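Long-range contacts in (R)-specific enoyl-CoA hydratase (Aeromonas punctata, PDB 1IQ6), which catalyses the reversible hydration of short-chain (4-6 carbon) trans-2-enoyl-CoA to the (3R)-3-hydroxyacyl-CoA, working as a homodimer in polyhydroxyalkanoate biosynthesis: residues S15-A20 / G91-A96; I76-S81 / E128-L133. One frame throughout, in Å; residues are numbered along the deposited sequence.

Contact 1. Residues S15-A20 / G91-A96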
# COMPACT_ATOMS: atom_id res chain seq x y z
N SER B 15 -2.34 7.82 -15.04
CA SER B 15 -2.40 6.48 -15.60
C SER B 15 -0.99 5.92 -15.62
O SER B 15 -0.02 6.67 -15.71
CB SER B 15 -2.98 6.51 -17.01
OG SER B 15 -4.33 6.92 -17.00
N LYS B 16 -0.89 4.61 -15.52
CA LYS B 16 0.41 3.97 -15.52
C LYS B 16 0.32 2.50 -15.87
O LYS B 16 -0.69 1.86 -15.61
CB LYS B 16 1.06 4.12 -14.14
CG LYS B 16 2.47 3.56 -14.09
CD LYS B 16 3.19 3.99 -12.83
CE LYS B 16 4.62 3.51 -12.87
NZ LYS B 16 5.43 4.06 -11.75
N ARG B 17 1.39 1.98 -16.47
CA ARG B 17 1.46 0.58 -16.84
C ARG B 17 2.52 -0.10 -15.97
O ARG B 17 3.68 0.32 -15.97
CB ARG B 17 1.86 0.42 -18.31
CG ARG B 17 0.75 0.69 -19.30
CD ARG B 17 1.27 0.53 -20.74
NE ARG B 17 0.23 0.85 -21.72
CZ ARG B 17 -0.74 0.03 -22.09
NH1 ARG B 17 -1.64 0.42 -22.98
NH2 ARG B 17 -0.81 -1.20 -21.59
N PHE B 18 2.13 -1.11 -15.23
CA PHE B 18 3.08 -1.84 -14.41
C PHE B 18 3.42 -3.11 -15.17
O PHE B 18 2.59 -4.02 -15.27
CB PHE B 18 2.50 -2.21 -13.04
CG PHE B 18 2.32 -1.03 -12.12
CD1 PHE B 18 1.06 -0.65 -11.70
CD2 PHE B 18 3.43 -0.32 -11.66
CE1 PHE B 18 0.89 0.42 -10.82
CE2 PHE B 18 3.27 0.75 -10.78
CZ PHE B 18 1.99 1.12 -10.36
N GLY B 19 4.62 -3.14 -15.74
CA GLY B 19 5.06 -4.30 -16.49
C GLY B 19 5.89 -5.21 -15.62
O GLY B 19 6.03 -4.99 -14.42
N ALA B 20 6.48 -6.24 -16.23
CA ALA B 20 7.29 -7.21 -15.50
C ALA B 20 8.39 -6.60 -14.63
O ALA B 20 8.60 -7.05 -13.50
CB ALA B 20 7.90 -8.20 -16.49
N GLY B 91 1.47 -5.56 -17.38
CA GLY B 91 1.61 -4.94 -18.68
C GLY B 91 0.44 -4.05 -19.06
O GLY B 91 0.58 -3.19 -19.92
N ASP B 92 -0.71 -4.26 -18.43
CA ASP B 92 -1.88 -3.46 -18.74
C ASP B 92 -1.84 -2.12 -18.02
O ASP B 92 -1.20 -1.98 -16.98
CB ASP B 92 -3.16 -4.21 -18.35
CG ASP B 92 -3.48 -5.35 -19.30
OD1 ASP B 92 -4.43 -6.11 -19.02
OD2 ASP B 92 -2.78 -5.49 -20.32
N GLU B 93 -2.51 -1.13 -18.59
CA GLU B 93 -2.56 0.20 -17.99
C GLU B 93 -3.70 0.30 -16.99
O GLU B 93 -4.69 -0.41 -17.08
CB GLU B 93 -2.73 1.25 -19.10
CG GLU B 93 -2.91 2.67 -18.60
CD GLU B 93 -3.12 3.66 -19.74
OE1 GLU B 93 -2.11 4.19 -20.27
OE2 GLU B 93 -4.28 3.89 -20.12
N VAL B 94 -3.52 1.18 -16.00
CA VAL B 94 -4.55 1.44 -15.01
C VAL B 94 -4.64 2.95 -14.85
O VAL B 94 -3.74 3.69 -15.24
CB VAL B 94 -4.24 0.84 -13.62
CG1 VAL B 94 -4.11 -0.66 -13.73
CG2 VAL B 94 -2.99 1.48 -13.04
N THR B 95 -5.75 3.40 -14.27
CA THR B 95 -5.94 4.82 -14.01
C THR B 95 -6.27 4.95 -12.52
O THR B 95 -7.17 4.29 -12.01
CB THR B 95 -7.10 5.39 -14.85
OG1 THR B 95 -6.79 5.26 -16.24
CG2 THR B 95 -7.31 6.87 -14.53
N ALA B 96 -5.50 5.78 -11.82
CA ALA B 96 -5.71 6.03 -10.40
C ALA B 96 -6.45 7.35 -10.31
O ALA B 96 -6.10 8.31 -11.00
CB ALA B 96 -4.37 6.11 -9.68
O HOH W 1 -0.75 -0.90 -14.48
O HOH W 2 -2.34 -3.96 -22.82
O HOH W 3 0.44 3.43 -22.07
O HOH W 4 -0.08 -3.29 -15.01
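Arg17 lies across Glu93, its chain extended from CG to NE, on the face carrying Ser15, Arg17, Glu93 and Thr95, where edge strand 11-17 of the hotdog sheet pairs antiparallel with strand 93-103. Glu93 CB sits 3.8 Å above the guanidinium plane, over its centre; in that plane NH2 donates to a lone pair of Gly91 O (2.9 Å). The two charged planes are 39° apart, and water 3 joins Arg17 NE to Glu93 OE1. Ser15 OG and Thr95 OG1 meet tip to tip at 3.1 Å, each anti to its own carbonyl carbon. Between these pairs Lys16 N and O bond to Val94 O and N, with N-H angles of 156°. Next to Arg17, water 1 replaces a direct backbone bond, accepting from Phe18 N near Lys16 O and Asp92 O; Gly91 N then bonds to Phe18 O (2.8 Å). On the face of Lys16 and Val94, Val94 packs on Leu61 of helix 55-68, as does Phe18 from the loop; Lys16 NZ reaches Leu29 O and Glu31 of the second subunit. Because Glu93 OE1 stays 4.3 Å from Arg17 NE, well out of the guanidinium plane, probably only charge attraction links them; NH2 has Gln119 OE1 as a weak second partner.

Contact 2. Residues I76-S81 / E128-L133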
# COMPACT_ATOMS: atom_id res chain seq x y z
N ILE B 76 0.46 14.65 4.48
CA ILE B 76 0.90 13.54 5.31
C ILE B 76 -0.20 12.49 5.42
O ILE B 76 -1.34 12.80 5.76
CB ILE B 76 1.29 14.03 6.73
CG1 ILE B 76 2.49 14.99 6.64
CG2 ILE B 76 1.62 12.84 7.62
CD1 ILE B 76 2.90 15.58 7.97
N TYR B 77 0.15 11.25 5.10
CA TYR B 77 -0.78 10.12 5.14
C TYR B 77 -1.18 9.78 6.58
O TYR B 77 -0.32 9.55 7.43
CB TYR B 77 -0.10 8.90 4.52
CG TYR B 77 -0.81 8.24 3.36
CD1 TYR B 77 -0.07 7.63 2.35
CD2 TYR B 77 -2.21 8.16 3.30
CE1 TYR B 77 -0.69 6.96 1.30
CE2 TYR B 77 -2.84 7.48 2.25
CZ TYR B 77 -2.07 6.88 1.26
OH TYR B 77 -2.65 6.20 0.21
N LEU B 78 -2.48 9.75 6.85
CA LEU B 78 -2.96 9.39 8.18
C LEU B 78 -3.63 8.01 8.12
O LEU B 78 -3.56 7.24 9.07
CB LEU B 78 -3.95 10.43 8.71
CG LEU B 78 -3.41 11.85 8.95
CD1 LEU B 78 -4.52 12.70 9.55
CD2 LEU B 78 -2.22 11.81 9.90
N GLY B 79 -4.28 7.71 7.00
CA GLY B 79 -4.94 6.43 6.87
C GLY B 79 -5.34 6.11 5.44
O GLY B 79 -5.50 7.01 4.62
N GLN B 80 -5.49 4.82 5.15
CA GLN B 80 -5.90 4.38 3.82
C GLN B 80 -6.63 3.06 3.92
O GLN B 80 -6.11 2.10 4.51
CB GLN B 80 -4.68 4.21 2.90
CG GLN B 80 -5.01 3.64 1.51
CD GLN B 80 -5.72 4.64 0.61
OE1 GLN B 80 -5.17 5.70 0.29
NE2 GLN B 80 -6.93 4.31 0.19
N SER B 81 -7.85 3.00 3.39
CA SER B 81 -8.62 1.77 3.39
C SER B 81 -8.58 1.26 1.95
O SER B 81 -8.61 2.05 1.00
CB SER B 81 -10.07 2.02 3.82
OG SER B 81 -10.75 2.87 2.93
N GLU B 128 -10.68 4.73 0.77
CA GLU B 128 -10.59 6.13 1.17
C GLU B 128 -9.27 6.44 1.86
O GLU B 128 -8.75 5.64 2.64
CB GLU B 128 -11.72 6.49 2.13
CG GLU B 128 -13.11 6.46 1.56
CD GLU B 128 -14.15 6.75 2.63
OE1 GLU B 128 -14.30 5.92 3.55
OE2 GLU B 128 -14.81 7.80 2.56
N ALA B 129 -8.74 7.62 1.57
CA ALA B 129 -7.51 8.08 2.20
C ALA B 129 -7.86 9.23 3.13
O ALA B 129 -8.79 10.00 2.88
CB ALA B 129 -6.52 8.56 1.14
N VAL B 130 -7.12 9.32 4.23
CA VAL B 130 -7.29 10.40 5.19
C VAL B 130 -5.90 11.01 5.25
O VAL B 130 -4.92 10.31 5.54
CB VAL B 130 -7.69 9.88 6.58
CG1 VAL B 130 -7.80 11.06 7.55
CG2 VAL B 130 -9.03 9.16 6.50
N VAL B 131 -5.79 12.31 4.98
CA VAL B 131 -4.49 12.96 4.97
C VAL B 131 -4.46 14.31 5.66
O VAL B 131 -5.43 15.07 5.65
CB VAL B 131 -4.00 13.18 3.52
CG1 VAL B 131 -3.95 11.86 2.77
CG2 VAL B 131 -4.91 14.15 2.79
N LYS B 132 -3.31 14.60 6.27
CA LYS B 132 -3.09 15.88 6.95
C LYS B 132 -2.67 16.86 5.86
O LYS B 132 -1.79 16.56 5.05
CB LYS B 132 -1.98 15.73 7.99
CG LYS B 132 -1.71 16.99 8.80
CD LYS B 132 -0.58 16.78 9.80
CE LYS B 132 -0.93 15.69 10.80
NZ LYS B 132 0.18 15.47 11.78
N LEU B 133 -3.31 18.02 5.83
CA LEU B 133 -3.02 19.03 4.81
C LEU B 133 -1.62 19.63 4.89
O LEU B 133 -1.03 19.72 5.96
CB LEU B 133 -4.07 20.14 4.89
CG LEU B 133 -5.52 19.69 4.73
CD1 LEU B 133 -6.45 20.90 4.76
CD2 LEU B 133 -5.69 18.93 3.42
O HOH W 5 -13.38 3.36 3.82
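A classic beta bulge shapes this antiparallel pairing: Leu78 and Gly79 both face Val130, whose O accepts from Leu78 N (2.8 Å) and Gly79 N (3.0 Å). The extra residue shifts the register by one and turns Leu78 toward the partner strand. Its CB lies 3.3 Å from Val130 O, and the isobutyl group fills the hollow between Val130 CG1 and the Lys132 chain, crossing Val130 at about a right angle. Lys132 bends at chi3 (-61°), bringing CE within 4.2 Å of Leu78 CD2; its CB lies alongside that of Ile76. On the other face CE2 and CD2 of Tyr77 touch Ala129 CB (4.0 Å) and Val131 CG1 obliquely. Gln80, bent at chi2 (72°), sets OE1 against Ala129 CB at 3.3 Å. Tyr77 OH donates to a lone pair of that OE1 (2.6 Å), and NE2 donates to Ser81 O and Thr114 OG1. Glu128 N gives its hydrogen mainly to Ser81 OG (2.9 Å) and only weakly to Ser81 O, while Ser81 N donates to Glu128 O. The buried Gln80 amide therefore has partners at both ends, which fixes its flip and holds the Tyr77 hydroxyl against Gln80, three residues along the same strand.

In the fold
Contacts 1 and 2 lie on opposite sides of the chain's centre, their own centres 23 Å apart and their nearest atoms about 10 Å apart. Both belong to the antiparallel sheet of the hotdog fold, ordered 11-17, 93-103, 109-117, 123-132, 76-84. Along the chain their segments alternate: 15-20, 76-81, 91-96, 128-133. Helix 55-68 packs against both, through Leu61 at contact 1 and Phe62 and Leu66 at contact 2. Each also meets the second subunit. The two contacts thus attach the two outermost strands of one sheet, and contact 2 marks the edge that the homodimer extends, residues 79-81 pairing with a strand of the second subunit.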